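Local atomic coordinates of 1-phosphatidylinositol 4,5-bisphosphate phosphodiesterase (Drosophila melanogaster, PDB entry 6IRB), a protein that belongs to the phospholipase C-beta family and is represented here by a long, almost wholly helical antiparallel coiled-coil hairpin. Residues A[121-124]-A[125-129]; A[111-114]-A[115-118]. The protein carries 2 engineered substitutions. All coordinates share one frame; numbering follows the deposited sequence.

Interaction 1 of 2, residues A[121-124]-A[125-129]; sequences KQLE and DRHAR
Lys121, Gln122, Leu123 and Glu124 each give their carbonyl oxygen to the amide four residues on, Asp125 to Ala128, so the contact is an unbroken stretch of helix 18-150. From Leu123 O to His127 N the bond measures 2.6 Å and its N-H points almost straight at the oxygen (171°). The looser bond from Ala128 N to Glu124 O is 3.2 Å long.

The same spacing pairs the side chains. Leu123 lays its branch point over one face of the His127 imidazole: CG stands 3.8 Å from the ring centroid, 26° off the normal and displaced toward the rim, a CH-pi contact. Its methyls CD1 and CD2 overhang the rim past the CE1-NE2 edge, 3.6 Å from CE1 and 3.7 Å from NE2 respectively. Leucine reaches forward because its CG is trans to the backbone nitrogen (chi1 -156°). On another side of the helix, the Lys121 chain, bent at chi2 and chi4, passes slantwise across the Asp125 carboxylate, its CG 3.4 Å from OD1. The ammonium closes only a long salt bridge, NZ to OD2 3.8 Å.

Helix 157-210 lies against the histidine side: Leu123 touches Met190 and Leu193, His127 meets Ala189, and His127 O accepts a hydrogen bond from Gln186 NE2. His127 NE2 is also hydrogen-bonded outside this stretch. The chemistry is therefore split by face, an apolar cover on a buried imidazole toward the partner helix and a weak i to i+4 ion pair at the exposed surface.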
loop_
_atom_site.group_PDB
_atom_site.type_symbol
_atom_site.label_atom_id
_atom_site.label_comp_id
_atom_site.label_asym_id
_atom_site.label_seq_id
_atom_site.Cartn_x
_atom_site.Cartn_y
_atom_site.Cartn_z
ATOM N N LYS A 121 -1.668 -27.503 32.299
ATOM C CA LYS A 121 -0.807 -28.658 32.533
ATOM C C LYS A 121 0.121 -28.407 33.706
ATOM O O LYS A 121 0.464 -29.341 34.433
ATOM C CB LYS A 121 -0.005 -29.007 31.284
ATOM C CG LYS A 121 0.940 -30.184 31.479
ATOM C CD LYS A 121 0.767 -31.243 30.414
ATOM C CE LYS A 121 1.835 -32.329 30.536
ATOM N NZ LYS A 121 3.217 -31.765 30.640
ATOM N N GLN A 122 0.536 -27.159 33.904
ATOM C CA GLN A 122 1.372 -26.840 35.050
ATOM C C GLN A 122 0.619 -27.104 36.344
ATOM O O GLN A 122 1.196 -27.586 37.327
ATOM C CB GLN A 122 1.812 -25.381 34.972
ATOM C CG GLN A 122 3.158 -25.183 34.319
ATOM C CD GLN A 122 3.638 -23.754 34.398
ATOM O OE1 GLN A 122 3.078 -22.934 35.128
ATOM N NE2 GLN A 122 4.678 -23.442 33.633
ATOM N N LEU A 123 -0.672 -26.776 36.369
ATOM C CA LEU A 123 -1.474 -27.068 37.550
ATOM C C LEU A 123 -1.674 -28.566 37.735
ATOM O O LEU A 123 -1.337 -29.119 38.788
ATOM C CB LEU A 123 -2.821 -26.360 37.466
ATOM C CG LEU A 123 -3.405 -26.158 38.866
ATOM C CD1 LEU A 123 -2.344 -25.581 39.797
ATOM C CD2 LEU A 123 -4.698 -25.337 38.883
ATOM N N GLU A 124 -2.262 -29.231 36.729
ATOM C CA GLU A 124 -2.407 -30.688 36.736
ATOM C C GLU A 124 -1.141 -31.391 37.196
ATOM O O GLU A 124 -1.174 -32.242 38.094
ATOM C CB GLU A 124 -2.823 -31.203 35.347
ATOM C CG GLU A 124 -4.345 -31.370 35.126
ATOM C CD GLU A 124 -5.048 -32.303 36.143
ATOM O OE1 GLU A 124 -4.364 -32.996 36.932
ATOM O OE2 GLU A 124 -6.304 -32.342 36.156
ATOM N N ASP A 125 -0.012 -31.052 36.571
ATOM C CA ASP A 125 1.252 -31.674 36.943
ATOM C C ASP A 125 1.582 -31.405 38.407
ATOM O O ASP A 125 1.987 -32.321 39.131
ATOM C CB ASP A 125 2.359 -31.188 36.010
ATOM C CG ASP A 125 2.464 -32.034 34.744
ATOM O OD1 ASP A 125 1.409 -32.326 34.135
ATOM O OD2 ASP A 125 3.590 -32.404 34.356
ATOM N N ARG A 126 1.396 -30.162 38.870
ATOM C CA ARG A 126 1.558 -29.886 40.294
ATOM C C ARG A 126 0.594 -30.705 41.134
ATOM O O ARG A 126 1.013 -31.421 42.052
ATOM C CB ARG A 126 1.371 -28.406 40.606
ATOM C CG ARG A 126 1.874 -28.137 42.015
ATOM C CD ARG A 126 1.210 -26.959 42.695
ATOM N NE ARG A 126 2.164 -26.221 43.519
ATOM C CZ ARG A 126 2.039 -26.067 44.836
ATOM N NH1 ARG A 126 1.009 -26.612 45.477
ATOM N NH2 ARG A 126 2.950 -25.385 45.518
ATOM N N HIS A 127 -0.704 -30.631 40.813
ATOM C CA HIS A 127 -1.730 -31.261 41.641
ATOM C C HIS A 127 -1.376 -32.705 41.968
ATOM O O HIS A 127 -1.658 -33.179 43.074
ATOM C CB HIS A 127 -3.079 -31.222 40.921
ATOM C CG HIS A 127 -3.824 -29.938 41.089
ATOM N ND1 HIS A 127 -3.333 -28.878 41.819
ATOM C CD2 HIS A 127 -5.027 -29.540 40.610
ATOM C CE1 HIS A 127 -4.205 -27.883 41.788
ATOM N NE2 HIS A 127 -5.241 -28.258 41.059
ATOM N N ALA A 128 -0.732 -33.404 41.030
ATOM C CA ALA A 128 -0.410 -34.811 41.236
ATOM C C ALA A 128 0.741 -34.973 42.218
ATOM O O ALA A 128 0.736 -35.897 43.040
ATOM C CB ALA A 128 -0.068 -35.473 39.899
ATOM N N ARG A 129 1.730 -34.077 42.143
ATOM C CA ARG A 129 2.837 -34.068 43.096
ATOM C C ARG A 129 2.328 -33.951 44.523
ATOM O O ARG A 129 2.778 -34.667 45.424
ATOM C CB ARG A 129 3.754 -32.892 42.784
ATOM C CG ARG A 129 4.860 -33.213 41.824
ATOM C CD ARG A 129 5.431 -31.920 41.243
ATOM N NE ARG A 129 5.866 -32.022 39.846
ATOM C CZ ARG A 129 6.658 -32.962 39.328
ATOM N NH1 ARG A 129 7.154 -33.945 40.072
ATOM N NH2 ARG A 129 6.960 -32.912 38.036
#

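Interaction 2 of 2, residues A[111-114]-A[115-118]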
loop_
_atom_site.group_PDB
_atom_site.type_symbol
_atom_site.label_atom_id
_atom_site.label_comp_id
_atom_site.label_asym_id
_atom_site.label_seq_id
_atom_site.Cartn_x
_atom_site.Cartn_y
_atom_site.Cartn_z
ATOM N N LEU A 111 -1.490 -18.290 20.272
ATOM C CA LEU A 111 -0.559 -18.126 21.384
ATOM C C LEU A 111 -1.286 -18.184 22.716
ATOM O O LEU A 111 -0.779 -18.760 23.687
ATOM C CB LEU A 111 0.182 -16.802 21.246
ATOM C CG LEU A 111 1.413 -16.646 22.128
ATOM C CD1 LEU A 111 2.465 -17.657 21.722
ATOM C CD2 LEU A 111 1.940 -15.217 22.019
HETATM N N MSE A 112 -2.476 -17.602 22.775
HETATM C CA MSE A 112 -3.254 -17.628 23.988
HETATM C C MSE A 112 -3.560 -19.038 24.404
HETATM O O MSE A 112 -3.238 -19.464 25.506
HETATM C CB MSE A 112 -4.584 -16.935 23.768
HETATM C CG MSE A 112 -5.302 -16.583 25.029
HETATM SE SE MSE A 112 -6.691 -15.277 24.726
HETATM C CE MSE A 112 -7.927 -16.443 23.764
ATOM N N LEU A 113 -4.153 -19.770 23.464
ATOM C CA LEU A 113 -4.629 -21.112 23.758
ATOM C C LEU A 113 -3.499 -21.984 24.272
ATOM O O LEU A 113 -3.673 -22.736 25.239
ATOM C CB LEU A 113 -5.261 -21.713 22.507
ATOM C CG LEU A 113 -6.595 -21.069 22.134
ATOM C CD1 LEU A 113 -7.282 -21.855 21.031
ATOM C CD2 LEU A 113 -7.488 -20.959 23.365
ATOM N N THR A 114 -2.331 -21.884 23.643
ATOM C CA THR A 114 -1.145 -22.587 24.105
ATOM C C THR A 114 -0.837 -22.261 25.554
ATOM O O THR A 114 -0.870 -23.151 26.410
ATOM C CB THR A 114 0.037 -22.250 23.218
ATOM O OG1 THR A 114 -0.412 -22.202 21.860
ATOM C CG2 THR A 114 1.117 -23.310 23.359
ATOM N N VAL A 115 -0.496 -20.999 25.830
ATOM C CA VAL A 115 -0.163 -20.594 27.197
ATOM C C VAL A 115 -1.257 -21.016 28.179
ATOM O O VAL A 115 -0.969 -21.625 29.217
ATOM C CB VAL A 115 0.169 -19.092 27.256
ATOM C CG1 VAL A 115 1.200 -18.773 26.193
ATOM C CG2 VAL A 115 -1.022 -18.255 26.994
ATOM N N GLN A 116 -2.520 -20.661 27.898
ATOM C CA GLN A 116 -3.631 -21.159 28.710
ATOM C C GLN A 116 -3.476 -22.645 29.004
ATOM O O GLN A 116 -3.492 -23.073 30.165
ATOM C CB GLN A 116 -4.972 -20.899 28.012
ATOM C CG GLN A 116 -5.255 -19.453 27.649
ATOM C CD GLN A 116 -6.732 -19.137 27.691
ATOM O OE1 GLN A 116 -7.558 -19.971 27.329
ATOM N NE2 GLN A 116 -7.077 -17.936 28.146
ATOM N N ALA A 117 -3.288 -23.437 27.946
ATOM C CA ALA A 117 -3.077 -24.869 28.108
ATOM C C ALA A 117 -1.831 -25.139 28.943
ATOM O O ALA A 117 -1.835 -26.018 29.813
ATOM C CB ALA A 117 -2.981 -25.541 26.737
ATOM N N ALA A 118 -0.753 -24.392 28.693
ATOM C CA ALA A 118 0.468 -24.575 29.469
ATOM C C ALA A 118 0.226 -24.362 30.959
ATOM O O ALA A 118 0.847 -25.039 31.786
ATOM C CB ALA A 118 1.556 -23.629 28.967
#
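Met112 O and Gln116 N form the most nearly axial hydrogen bond of this helical turn, 2.8 Å long, with the donor almost on the extension of the carbonyl (C=O...N 175°). Leu111 O accepts Val115 N at 3.1 Å, Leu113 O accepts Ala117 N at 2.8 Å and Thr114 O accepts Ala118 N, completing four successive i to i+4 bonds. The side chains make no polar bond to one another here. Thr114 OG1 turns back along the helix to hydrogen-bond Ala110 O, a usual refuge for a helical threonine hydroxyl. The carboxamide of Gln116 finds its hydrogen bonds outside the turn: its NE2 is held by two acceptors on the facing helix, Gln200 OE1 and His197 O, which should limit rotation of the amide.

Packing follows from that reach. Met112, present as selenomethionine, and Gln116 run side by side in the same direction, and CG of Met112 lies 3.8 Å from NE2 of Gln116 and 3.9 Å from its CG. With chi1 at -164°, Met112 sends its CG away from its own nitrogen and alongside the glutamine, before a bend at chi3 carries the terminal methyl aside. Leu113 crosses obliquely on the same side of the amide as Met112 CG, toward its oxygen end, with CD2 4.1 Å from Gln116 OE1. The Val115 methyls lie near the Leu111 and Met112 carbonyl oxygens, and Ala117 adds a small methyl beside the Leu113 and Thr114 carbonyls.

No strand occurs in the chain. The turn belongs to helix 18-150, and its Met112-Gln116 ridge faces helix 157-210, where Met112 touches Ile201 and Phe204 and Gln116 touches Ile201; Leu111, Thr114 and Val115 are exposed.

Overall arrangement
Interactions 1 and 2 follow in series on helix 18-150, interaction 2 first, with their centres about 16 Å apart and no direct touch between them. Met112 and Leu123 are eleven residues apart, as are Gln116 and His127; eleven residues make close to three helical turns, so both pairs return to the same face and meet helix 157-210. The partners run in reverse order, Ile201 and Phe204 at 111-118 but Met190 and Leu193 at 121-129, as expected of an antiparallel coiled coil. Interaction 1 lies farther from the chain centre, about 49 Å against 34 Å between centres. Both are sites of helix pairing within the hairpin.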